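Local atomic coordinates of putative methyltransferase (Porphyromonas gingivalis, PDB entry 3LL7), a protein that probably transfers methyl groups to a substrate not yet identified, its chain carrying ferredoxin-like and THUMP-like domains. Residues L215-T218 with L219-L223; E296-T299 with A300-K303; E376-R380 with S381-D385. All blocks are in the same frame, centred on the assembly; numbering follows the deposited sequence.

Contact 1. Residues L215-T218 with L219-L223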
loop_
_atom_site.group_PDB
_atom_site.type_symbol
_atom_site.label_atom_id
_atom_site.label_comp_id
_atom_site.label_asym_id
_atom_site.label_seq_id
_atom_site.Cartn_x
_atom_site.Cartn_y
_atom_site.Cartn_z
ATOM N N LEU A 215 -9.068 4.857 10.145
ATOM C CA LEU A 215 -8.234 6.039 10.411
ATOM C C LEU A 215 -8.556 6.693 11.725
ATOM O O LEU A 215 -7.643 7.028 12.482
ATOM C CB LEU A 215 -8.354 7.109 9.314
ATOM C CG LEU A 215 -7.285 7.141 8.251
ATOM C CD1 LEU A 215 -7.606 6.046 7.260
ATOM C CD2 LEU A 215 -7.268 8.491 7.542
ATOM N N TRP A 216 -9.846 6.888 11.995
ATOM C CA TRP A 216 -10.248 7.602 13.187
ATOM C C TRP A 216 -9.923 6.757 14.420
ATOM O O TRP A 216 -9.374 7.272 15.393
ATOM C CB TRP A 216 -11.725 8.036 13.117
ATOM C CG TRP A 216 -12.122 9.017 14.187
ATOM C CD1 TRP A 216 -13.140 8.871 15.087
ATOM C CD2 TRP A 216 -11.503 10.279 14.486
ATOM N NE1 TRP A 216 -13.198 9.963 15.924
ATOM C CE2 TRP A 216 -12.204 10.840 15.578
ATOM C CE3 TRP A 216 -10.425 10.990 13.940
ATOM C CZ2 TRP A 216 -11.863 12.079 16.133
ATOM C CZ3 TRP A 216 -10.087 12.223 14.496
ATOM C CH2 TRP A 216 -10.805 12.753 15.578
ATOM N N ASP A 217 -10.181 5.451 14.348
ATOM C CA ASP A 217 -9.798 4.533 15.430
ATOM C C ASP A 217 -8.305 4.651 15.727
ATOM O O ASP A 217 -7.906 4.757 16.888
ATOM C CB ASP A 217 -10.135 3.079 15.080
ATOM C CG ASP A 217 -9.831 2.099 16.233
ATOM O OD1 ASP A 217 -10.558 2.141 17.249
ATOM O OD2 ASP A 217 -8.885 1.282 16.122
ATOM N N THR A 218 -7.487 4.637 14.673
ATOM C CA THR A 218 -6.055 4.812 14.826
ATOM C C THR A 218 -5.713 6.120 15.533
ATOM O O THR A 218 -4.928 6.116 16.482
ATOM C CB THR A 218 -5.311 4.764 13.470
ATOM O OG1 THR A 218 -5.565 3.511 12.824
ATOM C CG2 THR A 218 -3.791 4.944 13.659
ATOM N N LEU A 219 -6.279 7.229 15.049
ATOM C CA LEU A 219 -5.956 8.558 15.575
ATOM C C LEU A 219 -6.452 8.756 17.008
ATOM O O LEU A 219 -5.854 9.518 17.770
ATOM C CB LEU A 219 -6.469 9.676 14.647
ATOM C CG LEU A 219 -5.752 9.839 13.292
ATOM C CD1 LEU A 219 -6.424 10.909 12.436
ATOM C CD2 LEU A 219 -4.258 10.156 13.454
ATOM N N GLN A 220 -7.540 8.076 17.367
ATOM C CA GLN A 220 -8.055 8.115 18.740
ATOM C C GLN A 220 -7.245 7.235 19.693
ATOM O O GLN A 220 -7.207 7.502 20.889
ATOM C CB GLN A 220 -9.533 7.708 18.794
ATOM C CG GLN A 220 -10.492 8.725 18.196
ATOM C CD GLN A 220 -11.947 8.399 18.501
ATOM O OE1 GLN A 220 -12.458 7.349 18.109
ATOM N NE2 GLN A 220 -12.621 9.303 19.205
ATOM N N SER A 221 -6.594 6.199 19.167
ATOM C CA SER A 221 -5.952 5.175 20.021
ATOM C C SER A 221 -4.463 5.340 20.262
ATOM O O SER A 221 -3.931 4.837 21.249
ATOM C CB SER A 221 -6.187 3.771 19.471
ATOM O OG SER A 221 -7.553 3.553 19.203
ATOM N N LEU A 222 -3.779 5.997 19.341
ATOM C CA LEU A 222 -2.335 6.114 19.432
ATOM C C LEU A 222 -1.973 7.480 19.979
ATOM O O LEU A 222 -2.560 8.490 19.584
ATOM C CB LEU A 222 -1.693 5.884 18.058
ATOM C CG LEU A 222 -1.769 4.461 17.497
ATOM C CD1 LEU A 222 -1.099 4.376 16.134
ATOM C CD2 LEU A 222 -1.146 3.436 18.460
ATOM N N LEU A 223 -1.015 7.511 20.896
ATOM C CA LEU A 223 -0.538 8.776 21.434
ATOM C C LEU A 223 0.652 9.266 20.609
ATOM O O LEU A 223 1.392 8.455 20.022
ATOM C CB LEU A 223 -0.152 8.638 22.922
ATOM C CG LEU A 223 -1.307 8.546 23.931
ATOM C CD1 LEU A 223 -0.798 8.335 25.380
ATOM C CD2 LEU A 223 -2.226 9.765 23.855
#

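Contact 2. Residues E296-T299 with A300-K303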
loop_
_atom_site.group_PDB
_atom_site.type_symbol
_atom_site.label_atom_id
_atom_site.label_comp_id
_atom_site.label_asym_id
_atom_site.label_seq_id
_atom_site.Cartn_x
_atom_site.Cartn_y
_atom_site.Cartn_z
ATOM N N GLU A 296 -13.346 11.842 -10.564
ATOM C CA GLU A 296 -13.456 10.660 -9.662
ATOM C C GLU A 296 -12.181 10.520 -8.826
ATOM O O GLU A 296 -11.113 10.255 -9.386
ATOM C CB GLU A 296 -13.658 9.348 -10.459
ATOM C CG GLU A 296 -13.981 8.143 -9.545
ATOM C CD GLU A 296 -14.145 6.820 -10.318
ATOM O OE1 GLU A 296 -13.667 6.709 -11.460
ATOM O OE2 GLU A 296 -14.766 5.882 -9.771
ATOM N N PRO A 297 -12.292 10.656 -7.496
ATOM C CA PRO A 297 -11.082 10.663 -6.637
ATOM C C PRO A 297 -10.467 9.261 -6.537
ATOM O O PRO A 297 -11.197 8.234 -6.590
ATOM C CB PRO A 297 -11.617 11.106 -5.261
ATOM C CG PRO A 297 -13.018 10.637 -5.262
ATOM C CD PRO A 297 -13.505 10.915 -6.715
ATOM N N HIS A 298 -9.142 9.231 -6.378
ATOM C CA HIS A 298 -8.420 7.954 -6.242
ATOM C C HIS A 298 -8.684 7.273 -4.897
ATOM O O HIS A 298 -9.284 7.858 -3.985
ATOM C CB HIS A 298 -6.936 8.098 -6.562
ATOM C CG HIS A 298 -6.188 9.050 -5.677
ATOM N ND1 HIS A 298 -6.066 8.879 -4.312
ATOM C CD2 HIS A 298 -5.456 10.146 -5.984
ATOM C CE1 HIS A 298 -5.311 9.847 -3.815
ATOM N NE2 HIS A 298 -4.927 10.626 -4.810
ATOM N N THR A 299 -8.246 6.030 -4.770
ATOM C CA THR A 299 -8.603 5.216 -3.609
ATOM C C THR A 299 -8.038 5.722 -2.288
ATOM O O THR A 299 -8.646 5.502 -1.230
ATOM C CB THR A 299 -8.196 3.730 -3.802
ATOM O OG1 THR A 299 -6.792 3.607 -4.035
ATOM C CG2 THR A 299 -8.989 3.132 -5.005
ATOM N N ALA A 300 -6.892 6.385 -2.343
ATOM C CA ALA A 300 -6.276 6.897 -1.108
ATOM C C ALA A 300 -7.099 8.071 -0.575
ATOM O O ALA A 300 -7.291 8.193 0.653
ATOM C CB ALA A 300 -4.811 7.309 -1.344
ATOM N N LEU A 301 -7.583 8.929 -1.470
ATOM C CA LEU A 301 -8.477 10.016 -1.037
ATOM C C LEU A 301 -9.746 9.489 -0.370
ATOM O O LEU A 301 -10.167 9.986 0.656
ATOM C CB LEU A 301 -8.874 10.928 -2.180
ATOM C CG LEU A 301 -7.831 12.026 -2.385
ATOM C CD1 LEU A 301 -8.089 12.688 -3.680
ATOM C CD2 LEU A 301 -7.866 13.079 -1.229
ATOM N N LEU A 302 -10.351 8.482 -1.005
ATOM C CA LEU A 302 -11.542 7.837 -0.467
ATOM C C LEU A 302 -11.308 7.233 0.920
ATOM O O LEU A 302 -12.104 7.444 1.830
ATOM C CB LEU A 302 -12.042 6.760 -1.450
ATOM C CG LEU A 302 -12.636 7.284 -2.764
ATOM C CD1 LEU A 302 -12.889 6.102 -3.738
ATOM C CD2 LEU A 302 -13.898 8.080 -2.526
ATOM N N LYS A 303 -10.219 6.487 1.072
ATOM C CA LYS A 303 -9.906 5.860 2.350
ATOM C C LYS A 303 -9.616 6.917 3.432
ATOM O O LYS A 303 -9.988 6.723 4.588
ATOM C CB LYS A 303 -8.695 4.932 2.194
ATOM C CG LYS A 303 -8.167 4.370 3.527
ATOM C CD LYS A 303 -9.158 3.411 4.218
ATOM C CE LYS A 303 -8.637 2.975 5.570
ATOM N NZ LYS A 303 -9.567 2.003 6.244
#

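Contact 3. Residues E376-R380 with S381-D385. With EDO (1,2-ethanediol), chain C.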
loop_
_atom_site.group_PDB
_atom_site.type_symbol
_atom_site.label_atom_id
_atom_site.label_comp_id
_atom_site.label_asym_id
_atom_site.label_seq_id
_atom_site.Cartn_x
_atom_site.Cartn_y
_atom_site.Cartn_z
ATOM N N GLU A 376 -23.415 -5.954 -12.522
ATOM C CA GLU A 376 -24.861 -6.032 -12.752
ATOM C C GLU A 376 -25.312 -5.060 -13.842
ATOM O O GLU A 376 -26.099 -5.423 -14.725
ATOM C CB GLU A 376 -25.628 -5.722 -11.454
ATOM C CG GLU A 376 -25.505 -6.855 -10.471
ATOM C CD GLU A 376 -25.995 -6.531 -9.056
ATOM O OE1 GLU A 376 -26.177 -5.333 -8.715
ATOM O OE2 GLU A 376 -26.163 -7.499 -8.274
ATOM N N LEU A 377 -24.825 -3.822 -13.769
ATOM C CA LEU A 377 -25.073 -2.837 -14.845
ATOM C C LEU A 377 -24.623 -3.381 -16.206
ATOM O O LEU A 377 -25.363 -3.298 -17.183
ATOM C CB LEU A 377 -24.375 -1.513 -14.495
ATOM C CG LEU A 377 -24.605 -0.212 -15.268
ATOM C CD1 LEU A 377 -26.082 0.030 -15.527
ATOM C CD2 LEU A 377 -24.016 0.944 -14.340
ATOM N N ARG A 378 -23.426 -3.969 -16.265
ATOM C CA ARG A 378 -22.941 -4.553 -17.490
ATOM C C ARG A 378 -23.836 -5.672 -18.023
ATOM O O ARG A 378 -24.212 -5.689 -19.216
ATOM C CB ARG A 378 -21.511 -5.077 -17.330
ATOM C CG ARG A 378 -21.015 -5.614 -18.689
ATOM C CD ARG A 378 -19.519 -5.867 -18.755
ATOM N NE ARG A 378 -18.680 -4.710 -18.409
ATOM C CZ ARG A 378 -18.447 -3.641 -19.183
ATOM N NH1 ARG A 378 -19.024 -3.487 -20.383
ATOM N NH2 ARG A 378 -17.621 -2.706 -18.732
ATOM N N GLN A 379 -24.159 -6.632 -17.165
ATOM C CA GLN A 379 -24.904 -7.781 -17.655
ATOM C C GLN A 379 -26.332 -7.459 -18.055
ATOM O O GLN A 379 -26.851 -8.016 -19.040
ATOM C CB GLN A 379 -24.852 -8.954 -16.670
ATOM C CG GLN A 379 -23.437 -9.552 -16.551
ATOM C CD GLN A 379 -23.401 -10.878 -15.803
ATOM O OE1 GLN A 379 -24.400 -11.598 -15.739
ATOM N NE2 GLN A 379 -22.217 -11.231 -15.285
ATOM N N ARG A 380 -26.951 -6.562 -17.306
ATOM C CA ARG A 380 -28.340 -6.207 -17.571
ATOM C C ARG A 380 -28.480 -5.310 -18.803
ATOM O O ARG A 380 -29.514 -5.341 -19.458
ATOM C CB ARG A 380 -28.974 -5.568 -16.334
ATOM C CG ARG A 380 -29.020 -6.603 -15.146
ATOM C CD ARG A 380 -29.456 -5.983 -13.824
ATOM N NE ARG A 380 -29.103 -6.879 -12.703
ATOM C CZ ARG A 380 -29.710 -6.908 -11.510
ATOM N NH1 ARG A 380 -30.740 -6.101 -11.247
ATOM N NH2 ARG A 380 -29.296 -7.764 -10.579
ATOM N N SER A 381 -27.443 -4.541 -19.116
ATOM C CA SER A 381 -27.448 -3.732 -20.355
ATOM C C SER A 381 -26.839 -4.447 -21.575
ATOM O O SER A 381 -26.987 -3.967 -22.701
ATOM C CB SER A 381 -26.717 -2.405 -20.135
ATOM O OG SER A 381 -25.346 -2.623 -19.828
ATOM N N LYS A 382 -26.184 -5.583 -21.352
ATOM C CA LYS A 382 -25.447 -6.322 -22.400
ATOM C C LYS A 382 -24.340 -5.482 -23.040
ATOM O O LYS A 382 -24.023 -5.633 -24.216
ATOM C CB LYS A 382 -26.418 -6.930 -23.433
ATOM C CG LYS A 382 -27.401 -7.952 -22.765
ATOM C CD LYS A 382 -28.521 -8.464 -23.703
ATOM C CE LYS A 382 -28.004 -8.892 -25.029
ATOM N NZ LYS A 382 -27.108 -10.079 -24.916
HETATM N N MSE A 383 -23.707 -4.634 -22.233
HETATM C CA MSE A 383 -22.745 -3.676 -22.760
HETATM C C MSE A 383 -21.393 -4.348 -22.952
HETATM O O MSE A 383 -20.838 -4.931 -22.036
HETATM C CB MSE A 383 -22.630 -2.494 -21.787
HETATM C CG MSE A 383 -21.589 -1.490 -22.163
HETATM SE SE MSE A 383 -22.023 -0.635 -23.840
HETATM C CE MSE A 383 -23.818 -0.031 -23.440
ATOM N N ALA A 384 -20.849 -4.269 -24.151
ATOM C CA ALA A 384 -19.501 -4.794 -24.387
ATOM C C ALA A 384 -18.487 -3.970 -23.595
ATOM O O ALA A 384 -18.685 -2.762 -23.423
ATOM C CB ALA A 384 -19.189 -4.717 -25.864
ATOM N N ASP A 385 -17.424 -4.613 -23.120
ATOM C CA ASP A 385 -16.352 -3.888 -22.464
ATOM C C ASP A 385 -15.383 -3.361 -23.508
ATOM O O ASP A 385 -15.507 -3.676 -24.701
ATOM C CB ASP A 385 -15.637 -4.756 -21.430
ATOM C CG ASP A 385 -14.988 -5.962 -22.041
ATOM O OD1 ASP A 385 -15.044 -6.091 -23.286
ATOM O OD2 ASP A 385 -14.427 -6.780 -21.279
HETATM C C1 EDO C . -17.897 -4.281 -14.601
HETATM O O1 EDO C . -17.953 -5.181 -15.713
HETATM C C2 EDO C . -16.654 -3.400 -14.677
HETATM O O2 EDO C . -16.377 -2.969 -16.019
#

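Contact 1. Residues L215-T218 with L219-L223
L219 sits one turn above L215, and its N donates to L215 O at 2.9 Å while its CB and CG pack against the same carbonyl oxygen. Its CB also meets the W216 indole obliquely, 4.2 Å from CE3. At Q220 the backbone N bonds to W216 O (2.8 Å), and the side chain runs back over the indole: in the conformer described, one of two modelled, CG lies 3.9 Å from the centroid of the five-membered ring, 16° off the normal, a CH-pi contact that is to that extent provisional. The amide plane is inclined 23° to the ring. R280 adds a cation-pi contact to the same indole. These residues belong to helix 215-221, whose leucines L215 and L219 rest on strand 225-233 of the large mixed sheet. The last turn of the helix ends at S221, whose N bonds only weakly to D217 O, while OG, beside its own backbone N (chi1 -51°), donates to that oxygen at 2.6 Å. T218 O takes two donors, S221 N from above its carbonyl plane and L222 N at 3.1 Å. L222 leaves helical geometry, with CD1 alongside T218 CG2 at 3.7 Å.

Contact 2. Residues E296-T299 with A300-K303
H298 folds its imidazole back over the first turn of the helix, where it meets A300 and L301. The fold-back follows from chi1: at 61° the ring is placed between the backbone N and the carbonyl carbon, the crowded position for a side chain, and ND1 is thereby brought within 3.3 Å of A300 N. This capping bond is weak because its N-H is bent well away from a straight line, although A300 N does lie at the ring edge, near the ring plane. CE1 of the same ring touches A300 CB at 3.6 Å.

One face of the imidazole is occupied by L301. Its CD1 stands 4.1 Å from the ring centroid and 17° off the normal, a CH-pi contact displaced toward the rim, and its CG approaches H298 CE1 to 3.6 Å. The two side chains run obliquely to one another. P297 adds two apolar contacts: its CG meets L302 CD2 at 3.8 Å, the two side chains crossing at about a right angle, and its CB reaches L301 CB at 4.1 Å.

The backbone continues the turn. L302 N donates to H298 O at 3.2 Å, almost straight (168°) and in the carbonyl plane, and K303 N donates to T299 O at 3.0 Å. The K303 chain bends at chi2 and then runs extended, away from residues 296-299, its NZ donating to the carbonyls of I213 and P211.

Together these features define a histidine N-cap at the passage from strand 293-297 into helix 299-304, a beta-to-alpha junction within the ferredoxin-like domain.

Contact 3. Residues E376-R380 with S381-D385
R378 folds its guanidinium back past the end of its own helix to M383, NH1 donating to M383 O at 2.8 Å. The oxygen lies in the guanidinium plane, yet the donor stands 61° out of the carbonyl plane of M383. The bend at chi3 (-55°) turns the group this way, and CB of D385, in one of two modelled conformers, lies over one guanidinium face, 3.8 Å from R378 CZ. A bound 1,2-ethanediol takes NE through O1 at 2.8 Å and NH2 through O2 at 3.0 Å; NH2 also donates to A363 O.

The chain itself leaves the helix in a Schellman motif. M383 N bonds to R378 O at 3.2 Å, a weak bond joins K382 N to Q379 O, and K382 has positive phi. L377 O accepts from both S381 N and S381 OG (2.7 Å), which approach from opposite faces of its carbonyl plane.

R378 is thus paired here with carbonyls and a neutral diol. D385 OD2 in this conformer lies 5.5 Å from R378 NE, so its carboxylate would probably act through longer-range attraction. The diol probably comes from the crystallisation liquor, so water could plausibly replace it.

All three contacts are local, each made by one unbroken run of eight to ten residues, so none closes a long loop; they lie in series, without nesting or crossing. Contact 1 comes first, where helix 215-221 ends before strand 225-233 of the large mixed sheet. Contact 2 follows at the start of helix 299-304, and the two touch: L215 CD1 packs 3.6 Å from K303 O, while A300 also rests on strand 225-233, so the ferredoxin-like region is joined to the large sheet here. Contact 3 ends helix 374-381 in the THUMP-like region. Its nearest atoms are about 11 Å from contact 2 and about 27 Å from contact 1, and strand 293-297 shares its sheet with strand 364-368, on which L377 packs.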